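Local coordinates for early 35 kDa protein (Autographa californica nucleopolyhedrovirus, PDB 1P35), which inhibits caspases, and so blocks the apoptosis of infected insect cells, and also suppresses the host RNA interference antiviral response, at residues R25-I30 with F46-P51; D75-D80 with K238-K243; N31-T36 with K40-M45; N59-D64 with S91-K96. One frame throughout, in Å; residues are numbered along the deposited sequence.

Contact 1 (R25-I30 with F46-P51); sequences RELVYI and FNISGP
Tyr-29 and Phe-46 form an offset stack, their centroids 5.0 Å apart and their planes turned by 19°. The rings pass alongside each other in opposite senses, coming from opposing backbones, and the overlap is limited to the margins: Phe-46 CE2 stands over one face of the tyrosine, displaced toward its rim, 4.1 Å from Tyr-29 CD2. Phe-46 reaches this place with CG between its own backbone N and carbonyl carbon (chi1 58°).

Aliphatic contacts continue the seam. Leu-27 CD2 comes to the edge of the Phe-46 ring, near its plane, although the modelled separation is too short to be taken literally. The same methyl, Leu-27 CD2, lies 4.3 Å from Ile-48 CG2.

Strands 25-30 and 46-48 run nearly antiparallel at 160°, but their axes stay 10.9 Å apart, too far for sheet pairing. Each is paired elsewhere: strand 24-33 with strands 10-21 and 164-170, strand 42-48 with 2-4 and 148-154. Cys-1 touches both stacked rings. The chemistry is therefore that of a buried, apolar interface, in which two layers of strands meet through side-chain packing, with no hydrogen bond between the segments.

Contact 2 (D75-D80 with K238-K243); sequences DQLERD and KSMIYK
In the connection between helix 62-74 and strand 98-106, probably part of the reactive site loop, Leu-77 turns inward and lays a methyl group on Tyr-242 of strand 238-249. It is a CH-pi contact almost over the ring centre: Leu-77 CD1 lies 3.5 Å from the centroid of the Tyr-242 ring and 5° off its normal. All six ring carbons are consequently at nearly the same distance from the methyl, with Tyr-242 CE1 at 3.7 Å from Leu-77 CD1.

The second branch of the leucine lies on the same side of the ring, displaced toward the hydroxyl end and Met-240. Leu-77 CD2 is 4.2 Å from Met-240 CG and 4.1 Å from Tyr-242 OH. Met-240 sets out toward the leucine, then bends at chi2 and chi3, which carries its sulfur end away and leaves the CG methylene as the touching group. Tyr-242, with CG between backbone N and carbonyl carbon (chi1 62°), presents its face to the leucine.

Glu-78 N donates to Asp-75 O at 3.0 Å, a backbone bond closing the turn around Leu-77. Ile-269 of strand 259-271 touches both Leu-77 and Met-240. Tyr-242 OH is engaged by Lys-262 NZ and Glu-233 OE1, while its ring also stacks with Tyr-231.

With the hydroxyl occupied by charged neighbours, the tyrosine is held from its polar end and offers its face to a hydrocarbon. Leu-77 thus supplies the apolar contact to strand 238-249, while Glu-78 and Arg-79 add hydrogen bonds to the neighbouring strand 259-271.

Contact 3 (N31-T36 with K40-M45); sequences NKIMNT and KPVLMM
The amide oxygen of Asn-31, whose side chain faces Met-44, is hydrogen-bonded to Tyr-100 OH of strand 98-106, a bond from OD1 that limits how the amide can rotate. The nitrogen at the other end lies against a thioether: Asn-31 ND2 is 3.5 Å from Met-44 SD. ND2 is itself hydrogen-bonded elsewhere in the protein, so the sulfur is a polarizable neighbour and not the partner on which this buried amide depends.

The two side chains come from opposite directions. Met-44 is extended through its first two torsions, CG anti to the backbone N (chi1 173°), and this carries SD to the amide; the bend at chi3 (67°) then turns Met-44 CE to lie 4.0 Å from Asn-31 ND2.

Two residues nearer the connecting loop on each strand the contact turns fully aliphatic. Ile-33 and Val-42 reach toward each other tip to tip, with Ile-33 CD1 3.9 Å from Val-42 CG1. Ile-33 spans the gap because its chain continues straight beyond CG1 (chi2 175°). Tyr-100 also touches Ile-33 and Met-44, and Leu-154 of strand 148-154 lies against both Ile-33 and Val-42, so the pair is set within a larger apolar core.

Asn-31 CA is 10.7 Å from Met-44 CA, and Ile-33 CA is 9.4 Å from Val-42 CA. Consecutive strands joined by a loop, running in opposite senses and meeting through side chains with no hydrogen bond between them, make a beta-arch, here bridging two walls of the beta core.

Contact 4 (N59-D64 with S91-K96); sequences NNNLRD and SIKYFK
The carboxylate of Asp-64, in the first turn of helix 62-74, is shared between Lys-93 and Arg-63. Lys-93 NZ meets Asp-64 OD2 at 2.8 Å, nearly in line with the carbon-oxygen bond. Asp-64 OD1 sits in the plane of the Arg-63 guanidinium, at its edge, 2.6 Å from Arg-63 NH1. That second bond is weak as a hydrogen bond, its N-H...O angle being only 120°, but it completes a salt-bridge network. Beside Lys-93, Tyr-94 CD1 stands 3.6 Å above one face of the Phe-95 ring, offset toward its rim, and Phe-95 CE1 in turn lies at the edge of the Tyr-94 ring, in its plane.

The network links the helix start to the segment leading into strand 98-106, probably the returning arm of the reactive site loop. Lys-93 makes the crossing; its chain is extended as far as CE and bends at chi4 (61°), which swings NZ onto the carboxylate. The two cations lie on different oxygens, Arg-63 NH1 and Lys-93 NZ being 6.3 Å apart, and the anion between them should offset their like charge.

The second subunit borders this region: Asn-61 ND2 donates to Glu-78 O of that subunit, and Lys-96 N to its Asp-86 OD1. Asn-61 OD1 also comes within 4.5 Å of Lys-93 CE.

A type I turn from Asn-59 to Leu-62, closed by Leu-62 N to Asn-59 O, orders the helix start. Inside the turn, Asn-61 N makes a capping bond of 2.7 Å to Asn-59 OD1, the donor tilted 25° from the plane of the side-chain carbonyl.

Overall arrangement
Contacts 1 and 3 are successive parts of one seam between strands 24-33 and 42-48, contact 3 nested within the loop that contact 1 closes; they join where the side chains of Tyr-29 and Met-44 touch. Contact 4 lies against the other side of strand 24-33, with Val-28 CG2 4.0 Å from Leu-62 CD2. Contact 4 ties 59-64 to 91-96, and contact 2 braces the intervening chain against strand 238-249. Their centres are 27 Å apart and their nearest atoms about 11 Å, and their segments alternate along the chain. Across the dimer they come together, since Asn-61 bonds to Glu-78 of the second subunit. Contacts 1 and 2 lie on opposite sides of the chain's centre.

Contact 1 (R25-I30 with F46-P51)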
# COMPACT_ATOMS: atom_id res chain seq x y z
N ARG A 25 -1.27 26.04 -9.65
CA ARG A 25 -1.04 25.16 -8.50
C ARG A 25 -2.08 24.05 -8.62
O ARG A 25 -3.07 24.21 -9.36
CB ARG A 25 -1.18 25.91 -7.13
CG ARG A 25 -0.12 26.96 -6.85
CD ARG A 25 -0.32 27.61 -5.47
NE ARG A 25 -0.27 26.61 -4.39
CZ ARG A 25 0.82 26.33 -3.67
NH1 ARG A 25 1.95 26.98 -3.89
NH2 ARG A 25 0.78 25.40 -2.73
N GLU A 26 -1.84 22.93 -7.94
CA GLU A 26 -2.79 21.82 -8.00
C GLU A 26 -3.28 21.41 -6.60
O GLU A 26 -2.52 21.35 -5.63
CB GLU A 26 -2.16 20.60 -8.70
CG GLU A 26 -3.08 19.37 -8.74
CD GLU A 26 -2.32 18.10 -9.12
OE1 GLU A 26 -1.39 17.73 -8.40
OE2 GLU A 26 -2.65 17.45 -10.14
N LEU A 27 -4.58 21.19 -6.51
CA LEU A 27 -5.21 20.77 -5.30
C LEU A 27 -5.72 19.35 -5.49
O LEU A 27 -6.45 19.09 -6.44
CB LEU A 27 -6.41 21.67 -4.94
CG LEU A 27 -7.15 21.09 -3.74
CD1 LEU A 27 -6.24 21.24 -2.49
CD2 LEU A 27 -8.47 21.83 -3.47
N VAL A 28 -5.32 18.46 -4.58
CA VAL A 28 -5.73 17.08 -4.53
C VAL A 28 -6.48 17.05 -3.20
O VAL A 28 -6.00 17.54 -2.14
CB VAL A 28 -4.54 16.08 -4.55
CG1 VAL A 28 -5.06 14.67 -4.24
CG2 VAL A 28 -3.95 16.00 -5.94
N TYR A 29 -7.70 16.53 -3.26
CA TYR A 29 -8.55 16.58 -2.10
C TYR A 29 -9.26 15.22 -2.11
O TYR A 29 -9.93 14.88 -3.10
CB TYR A 29 -9.56 17.76 -2.24
CG TYR A 29 -10.36 18.04 -0.96
CD1 TYR A 29 -11.37 17.18 -0.59
CD2 TYR A 29 -10.06 19.12 -0.10
CE1 TYR A 29 -12.08 17.34 0.59
CE2 TYR A 29 -10.77 19.31 1.13
CZ TYR A 29 -11.80 18.37 1.45
OH TYR A 29 -12.58 18.43 2.60
N ILE A 30 -9.09 14.48 -1.01
CA ILE A 30 -9.62 13.14 -0.84
C ILE A 30 -10.31 13.03 0.53
O ILE A 30 -9.78 13.53 1.57
CB ILE A 30 -8.46 12.07 -0.81
CG1 ILE A 30 -7.75 11.99 -2.13
CG2 ILE A 30 -8.97 10.67 -0.47
CD1 ILE A 30 -6.19 12.07 -1.90
N PHE A 46 -15.71 24.66 -1.31
CA PHE A 46 -14.70 25.25 -0.45
C PHE A 46 -13.94 26.31 -1.21
O PHE A 46 -13.91 26.33 -2.47
CB PHE A 46 -13.78 24.15 0.13
CG PHE A 46 -13.06 23.30 -0.93
CD1 PHE A 46 -11.93 23.78 -1.60
CD2 PHE A 46 -13.52 22.00 -1.23
CE1 PHE A 46 -11.24 23.00 -2.55
CE2 PHE A 46 -12.85 21.20 -2.19
CZ PHE A 46 -11.70 21.70 -2.85
N ASN A 47 -13.32 27.19 -0.45
CA ASN A 47 -12.56 28.27 -1.03
C ASN A 47 -11.20 27.85 -1.58
O ASN A 47 -10.55 26.93 -1.05
CB ASN A 47 -12.37 29.37 0.03
CG ASN A 47 -13.64 30.15 0.32
OD1 ASN A 47 -13.94 30.49 1.48
ND2 ASN A 47 -14.38 30.46 -0.73
N ILE A 48 -10.81 28.51 -2.67
CA ILE A 48 -9.50 28.33 -3.29
C ILE A 48 -9.04 29.76 -3.68
O ILE A 48 -9.87 30.67 -3.79
CB ILE A 48 -9.53 27.34 -4.51
CG1 ILE A 48 -10.57 27.75 -5.54
CG2 ILE A 48 -9.76 25.88 -4.00
CD1 ILE A 48 -10.62 26.81 -6.73
N SER A 49 -7.74 29.97 -3.86
CA SER A 49 -7.25 31.31 -4.16
C SER A 49 -7.36 31.77 -5.65
O SER A 49 -6.98 32.88 -5.98
CB SER A 49 -5.80 31.43 -3.69
OG SER A 49 -5.00 30.47 -4.35
N GLY A 50 -7.88 30.93 -6.53
CA GLY A 50 -8.01 31.32 -7.92
C GLY A 50 -8.89 30.43 -8.79
O GLY A 50 -9.27 29.34 -8.38
N PRO A 51 -9.18 30.86 -10.02
CA PRO A 51 -10.05 30.06 -10.89
C PRO A 51 -9.49 28.72 -11.28
O PRO A 51 -8.30 28.59 -11.54
CB PRO A 51 -10.26 30.98 -12.09
CG PRO A 51 -8.80 31.71 -12.18
CD PRO A 51 -8.72 32.09 -10.71

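Contact 2 (D75-D80 with K238-K243)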
# COMPACT_ATOMS: atom_id res chain seq x y z
N ASP A 75 5.73 11.47 13.31
CA ASP A 75 6.22 10.33 14.06
C ASP A 75 7.49 10.74 14.76
O ASP A 75 7.75 10.32 15.88
CB ASP A 75 6.50 9.13 13.17
CG ASP A 75 5.25 8.37 12.85
OD1 ASP A 75 4.16 8.75 13.32
OD2 ASP A 75 5.35 7.37 12.10
N GLN A 76 8.27 11.58 14.09
CA GLN A 76 9.52 12.08 14.61
C GLN A 76 9.32 12.92 15.87
O GLN A 76 10.29 13.27 16.54
CB GLN A 76 10.22 12.93 13.55
CG GLN A 76 10.90 12.11 12.43
CD GLN A 76 11.50 13.00 11.33
OE1 GLN A 76 12.24 13.95 11.61
NE2 GLN A 76 11.19 12.68 10.08
N LEU A 77 8.09 13.25 16.21
CA LEU A 77 7.88 14.07 17.37
C LEU A 77 7.46 13.19 18.53
O LEU A 77 7.61 13.56 19.70
CB LEU A 77 6.80 15.12 17.10
CG LEU A 77 7.00 16.13 15.98
CD1 LEU A 77 5.80 17.06 15.98
CD2 LEU A 77 8.30 16.91 16.17
N GLU A 78 6.94 12.01 18.19
CA GLU A 78 6.42 11.07 19.15
C GLU A 78 7.38 10.08 19.78
O GLU A 78 8.48 9.87 19.31
CB GLU A 78 5.25 10.32 18.50
CG GLU A 78 4.15 11.31 18.04
CD GLU A 78 2.96 10.66 17.36
OE1 GLU A 78 3.03 9.44 17.07
OE2 GLU A 78 1.97 11.40 17.10
N ARG A 79 6.93 9.52 20.90
CA ARG A 79 7.65 8.53 21.68
C ARG A 79 6.52 7.57 22.09
O ARG A 79 5.78 7.78 23.08
CB ARG A 79 8.34 9.18 22.90
CG ARG A 79 9.59 10.11 22.58
CD ARG A 79 10.36 10.51 23.87
NE ARG A 79 9.47 11.12 24.88
CZ ARG A 79 9.38 12.42 25.13
NH1 ARG A 79 10.12 13.29 24.46
NH2 ARG A 79 8.53 12.85 26.05
N ASP A 80 6.35 6.55 21.26
CA ASP A 80 5.31 5.57 21.50
C ASP A 80 6.03 4.29 21.81
O ASP A 80 6.57 3.66 20.91
CB ASP A 80 4.48 5.38 20.24
CG ASP A 80 3.28 4.51 20.48
OD1 ASP A 80 3.41 3.56 21.24
OD2 ASP A 80 2.22 4.78 19.87
N LYS A 238 13.53 23.00 10.49
CA LYS A 238 12.09 22.89 10.70
C LYS A 238 11.53 23.77 11.83
O LYS A 238 12.23 24.10 12.78
CB LYS A 238 11.68 21.44 10.97
CG LYS A 238 12.18 20.40 9.96
CD LYS A 238 11.66 18.98 10.27
CE LYS A 238 12.29 17.92 9.33
NZ LYS A 238 12.12 18.26 7.90
N SER A 239 10.26 24.14 11.67
CA SER A 239 9.51 24.88 12.68
C SER A 239 8.35 23.92 13.01
O SER A 239 7.70 23.38 12.12
CB SER A 239 8.98 26.21 12.14
OG SER A 239 10.05 27.11 11.85
N MET A 240 8.13 23.69 14.29
CA MET A 240 7.09 22.78 14.73
C MET A 240 6.21 23.45 15.76
O MET A 240 6.69 23.89 16.84
CB MET A 240 7.70 21.48 15.34
CG MET A 240 8.58 20.67 14.42
SD MET A 240 10.34 20.60 14.95
CE MET A 240 10.87 22.22 14.60
N ILE A 241 4.93 23.52 15.44
CA ILE A 241 3.95 24.13 16.31
C ILE A 241 2.86 23.06 16.47
O ILE A 241 2.08 22.82 15.57
CB ILE A 241 3.47 25.46 15.66
CG1 ILE A 241 4.63 26.48 15.62
CG2 ILE A 241 2.32 26.08 16.42
CD1 ILE A 241 4.27 27.78 14.84
N TYR A 242 2.82 22.42 17.64
CA TYR A 242 1.89 21.31 17.86
C TYR A 242 1.55 21.05 19.33
O TYR A 242 2.11 21.65 20.25
CB TYR A 242 2.51 20.01 17.29
CG TYR A 242 3.82 19.62 17.97
CD1 TYR A 242 5.01 20.25 17.65
CD2 TYR A 242 3.86 18.63 18.95
CE1 TYR A 242 6.22 19.90 18.29
CE2 TYR A 242 5.07 18.27 19.58
CZ TYR A 242 6.24 18.91 19.24
OH TYR A 242 7.43 18.59 19.86
N LYS A 243 0.59 20.16 19.53
CA LYS A 243 0.26 19.74 20.87
C LYS A 243 0.54 18.24 20.89
O LYS A 243 0.53 17.57 19.83
CB LYS A 243 -1.20 20.01 21.17
CG LYS A 243 -1.45 21.41 21.65
CD LYS A 243 -2.92 21.70 21.87
CE LYS A 243 -3.07 23.08 22.57
NZ LYS A 243 -4.47 23.28 22.87

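Contact 3 (N31-T36 with K40-M45)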
# COMPACT_ATOMS: atom_id res chain seq x y z
N ASN A 31 -11.49 12.41 0.54
CA ASN A 31 -12.14 12.19 1.84
C ASN A 31 -12.97 10.92 1.80
O ASN A 31 -13.03 10.25 0.77
CB ASN A 31 -13.01 13.38 2.30
CG ASN A 31 -14.25 13.63 1.44
OD1 ASN A 31 -14.61 12.83 0.56
ND2 ASN A 31 -14.89 14.78 1.67
N LYS A 32 -13.58 10.57 2.93
CA LYS A 32 -14.41 9.38 2.98
C LYS A 32 -15.75 9.60 3.62
O LYS A 32 -15.85 9.82 4.83
CB LYS A 32 -13.65 8.24 3.68
CG LYS A 32 -14.35 6.89 3.62
CD LYS A 32 -13.44 5.78 4.14
CE LYS A 32 -12.14 5.74 3.34
NZ LYS A 32 -11.24 4.64 3.73
N ILE A 33 -16.80 9.52 2.80
CA ILE A 33 -18.18 9.74 3.28
C ILE A 33 -18.91 8.45 3.70
O ILE A 33 -18.91 7.46 2.99
CB ILE A 33 -19.00 10.52 2.20
CG1 ILE A 33 -18.38 11.91 2.05
CG2 ILE A 33 -20.51 10.61 2.60
CD1 ILE A 33 -18.96 12.78 0.96
N MET A 34 -19.53 8.50 4.87
CA MET A 34 -20.22 7.37 5.48
C MET A 34 -21.70 7.04 5.20
O MET A 34 -22.14 5.93 5.53
CB MET A 34 -20.06 7.46 7.00
CG MET A 34 -18.73 6.98 7.52
SD MET A 34 -18.51 5.22 7.19
CE MET A 34 -20.09 4.47 7.92
N ASN A 35 -22.48 7.96 4.63
CA ASN A 35 -23.91 7.68 4.38
C ASN A 35 -24.28 6.68 3.27
O ASN A 35 -23.64 6.63 2.22
CB ASN A 35 -24.63 9.00 4.12
CG ASN A 35 -24.43 9.97 5.24
OD1 ASN A 35 -23.29 10.27 5.63
ND2 ASN A 35 -25.53 10.49 5.77
N THR A 36 -25.33 5.89 3.51
CA THR A 36 -25.80 4.89 2.53
C THR A 36 -27.16 5.26 1.94
O THR A 36 -27.46 4.90 0.80
CB THR A 36 -25.97 3.45 3.11
OG1 THR A 36 -26.83 3.49 4.25
CG2 THR A 36 -24.63 2.83 3.45
N LYS A 40 -30.02 12.07 -3.15
CA LYS A 40 -29.53 13.25 -3.90
C LYS A 40 -28.01 13.41 -3.75
O LYS A 40 -27.40 12.80 -2.88
CB LYS A 40 -30.26 14.51 -3.44
CG LYS A 40 -31.74 14.40 -3.78
CD LYS A 40 -32.58 15.52 -3.19
CE LYS A 40 -34.04 15.38 -3.65
NZ LYS A 40 -34.84 16.50 -3.07
N PRO A 41 -27.37 14.20 -4.61
CA PRO A 41 -25.92 14.33 -4.45
C PRO A 41 -25.44 15.12 -3.21
O PRO A 41 -26.20 15.87 -2.55
CB PRO A 41 -25.50 15.01 -5.75
CG PRO A 41 -26.74 14.74 -6.72
CD PRO A 41 -27.84 14.98 -5.77
N VAL A 42 -24.17 14.89 -2.91
CA VAL A 42 -23.48 15.57 -1.83
C VAL A 42 -22.83 16.75 -2.58
O VAL A 42 -22.20 16.55 -3.63
CB VAL A 42 -22.35 14.67 -1.23
CG1 VAL A 42 -21.52 15.46 -0.23
CG2 VAL A 42 -22.94 13.43 -0.59
N LEU A 43 -23.02 17.96 -2.07
CA LEU A 43 -22.40 19.15 -2.65
C LEU A 43 -21.32 19.59 -1.64
O LEU A 43 -21.64 20.04 -0.54
CB LEU A 43 -23.42 20.27 -2.82
CG LEU A 43 -24.77 19.84 -3.41
CD1 LEU A 43 -25.64 21.03 -3.77
CD2 LEU A 43 -24.51 18.97 -4.64
N MET A 44 -20.05 19.39 -1.97
CA MET A 44 -18.98 19.82 -1.10
C MET A 44 -18.37 21.07 -1.73
O MET A 44 -18.04 21.07 -2.90
CB MET A 44 -17.92 18.74 -0.95
CG MET A 44 -16.69 19.23 -0.18
SD MET A 44 -15.46 17.98 0.28
CE MET A 44 -14.77 17.45 -1.32
N MET A 45 -18.24 22.14 -0.97
CA MET A 45 -17.69 23.35 -1.57
C MET A 45 -16.64 23.93 -0.71
O MET A 45 -16.64 23.72 0.49
CB MET A 45 -18.79 24.37 -1.77
CG MET A 45 -20.07 23.79 -2.44
SD MET A 45 -21.00 25.18 -3.08
CE MET A 45 -22.68 24.40 -3.17

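Contact 4 (N59-D64 with S91-K96)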
# COMPACT_ATOMS: atom_id res chain seq x y z
N ASN A 59 -2.28 9.16 -9.82
CA ASN A 59 -2.07 7.71 -9.77
C ASN A 59 -2.80 7.16 -8.55
O ASN A 59 -3.07 7.90 -7.60
CB ASN A 59 -0.55 7.41 -9.74
CG ASN A 59 0.10 7.68 -8.38
OD1 ASN A 59 -0.10 6.93 -7.43
ND2 ASN A 59 0.91 8.72 -8.30
N ASN A 60 -3.14 5.87 -8.58
CA ASN A 60 -3.94 5.27 -7.52
C ASN A 60 -3.29 5.25 -6.13
O ASN A 60 -3.93 4.95 -5.16
CB ASN A 60 -4.39 3.82 -7.91
CG ASN A 60 -5.18 3.77 -9.23
OD1 ASN A 60 -6.02 4.63 -9.50
ND2 ASN A 60 -4.93 2.75 -10.04
N ASN A 61 -2.02 5.57 -6.05
CA ASN A 61 -1.38 5.52 -4.76
C ASN A 61 -1.10 6.81 -4.09
O ASN A 61 -0.61 6.78 -2.95
CB ASN A 61 -0.08 4.76 -4.82
CG ASN A 61 -0.31 3.35 -4.58
OD1 ASN A 61 -1.40 2.99 -4.13
ND2 ASN A 61 0.70 2.51 -4.84
N LEU A 62 -1.39 7.91 -4.78
CA LEU A 62 -1.11 9.23 -4.22
C LEU A 62 -1.65 9.46 -2.80
O LEU A 62 -0.98 10.05 -1.93
CB LEU A 62 -1.64 10.31 -5.12
CG LEU A 62 -1.14 11.69 -4.66
CD1 LEU A 62 0.38 11.63 -4.54
CD2 LEU A 62 -1.53 12.78 -5.68
N ARG A 63 -2.88 9.00 -2.60
CA ARG A 63 -3.58 9.13 -1.36
C ARG A 63 -2.73 8.68 -0.17
O ARG A 63 -2.55 9.41 0.79
CB ARG A 63 -4.86 8.29 -1.40
CG ARG A 63 -5.47 8.17 0.02
CD ARG A 63 -6.63 7.20 0.16
NE ARG A 63 -7.30 7.26 1.48
CZ ARG A 63 -6.77 6.88 2.65
NH1 ARG A 63 -5.54 6.39 2.70
NH2 ARG A 63 -7.47 7.00 3.78
N ASP A 64 -2.23 7.45 -0.25
CA ASP A 64 -1.43 6.88 0.82
C ASP A 64 -0.04 7.49 0.90
O ASP A 64 0.57 7.49 1.96
CB ASP A 64 -1.32 5.34 0.68
CG ASP A 64 -2.62 4.60 1.05
OD1 ASP A 64 -3.42 5.15 1.83
OD2 ASP A 64 -2.81 3.46 0.59
N SER A 91 -7.06 -6.44 5.96
CA SER A 91 -8.01 -5.63 5.16
C SER A 91 -7.38 -5.49 3.78
O SER A 91 -6.17 -5.29 3.66
CB SER A 91 -8.25 -4.23 5.74
OG SER A 91 -9.26 -4.23 6.73
N ILE A 92 -8.20 -5.62 2.75
CA ILE A 92 -7.69 -5.53 1.39
C ILE A 92 -8.28 -4.39 0.56
O ILE A 92 -9.46 -4.07 0.69
CB ILE A 92 -7.96 -6.84 0.66
CG1 ILE A 92 -9.48 -7.10 0.63
CG2 ILE A 92 -7.25 -7.96 1.38
CD1 ILE A 92 -9.90 -8.24 -0.29
N LYS A 93 -7.46 -3.77 -0.29
CA LYS A 93 -7.97 -2.71 -1.15
C LYS A 93 -8.99 -3.36 -2.08
O LYS A 93 -8.70 -4.34 -2.76
CB LYS A 93 -6.85 -2.02 -1.95
CG LYS A 93 -6.18 -0.81 -1.23
CD LYS A 93 -5.06 -0.20 -2.07
CE LYS A 93 -4.53 1.13 -1.52
NZ LYS A 93 -3.93 1.06 -0.17
N TYR A 94 -10.20 -2.83 -2.08
CA TYR A 94 -11.24 -3.40 -2.89
C TYR A 94 -12.18 -2.37 -3.49
O TYR A 94 -12.62 -2.52 -4.62
CB TYR A 94 -12.02 -4.42 -2.07
CG TYR A 94 -13.36 -4.76 -2.66
CD1 TYR A 94 -14.48 -4.00 -2.37
CD2 TYR A 94 -13.48 -5.80 -3.57
CE1 TYR A 94 -15.71 -4.27 -2.98
CE2 TYR A 94 -14.69 -6.08 -4.19
CZ TYR A 94 -15.80 -5.32 -3.90
OH TYR A 94 -16.98 -5.59 -4.55
N PHE A 95 -12.50 -1.33 -2.75
CA PHE A 95 -13.44 -0.36 -3.28
C PHE A 95 -12.71 0.63 -4.19
O PHE A 95 -11.70 1.22 -3.79
CB PHE A 95 -14.14 0.38 -2.15
CG PHE A 95 -14.87 -0.50 -1.16
CD1 PHE A 95 -16.18 -0.92 -1.42
CD2 PHE A 95 -14.31 -0.80 0.09
CE1 PHE A 95 -16.94 -1.59 -0.45
CE2 PHE A 95 -15.05 -1.47 1.08
CZ PHE A 95 -16.38 -1.86 0.81
N LYS A 96 -13.21 0.82 -5.41
CA LYS A 96 -12.55 1.77 -6.30
C LYS A 96 -12.85 3.21 -5.89
O LYS A 96 -13.92 3.50 -5.37
CB LYS A 96 -12.98 1.59 -7.76
CG LYS A 96 -14.45 1.94 -8.05
CD LYS A 96 -14.74 1.92 -9.57
CE LYS A 96 -16.23 1.69 -9.86
NZ LYS A 96 -17.14 2.66 -9.19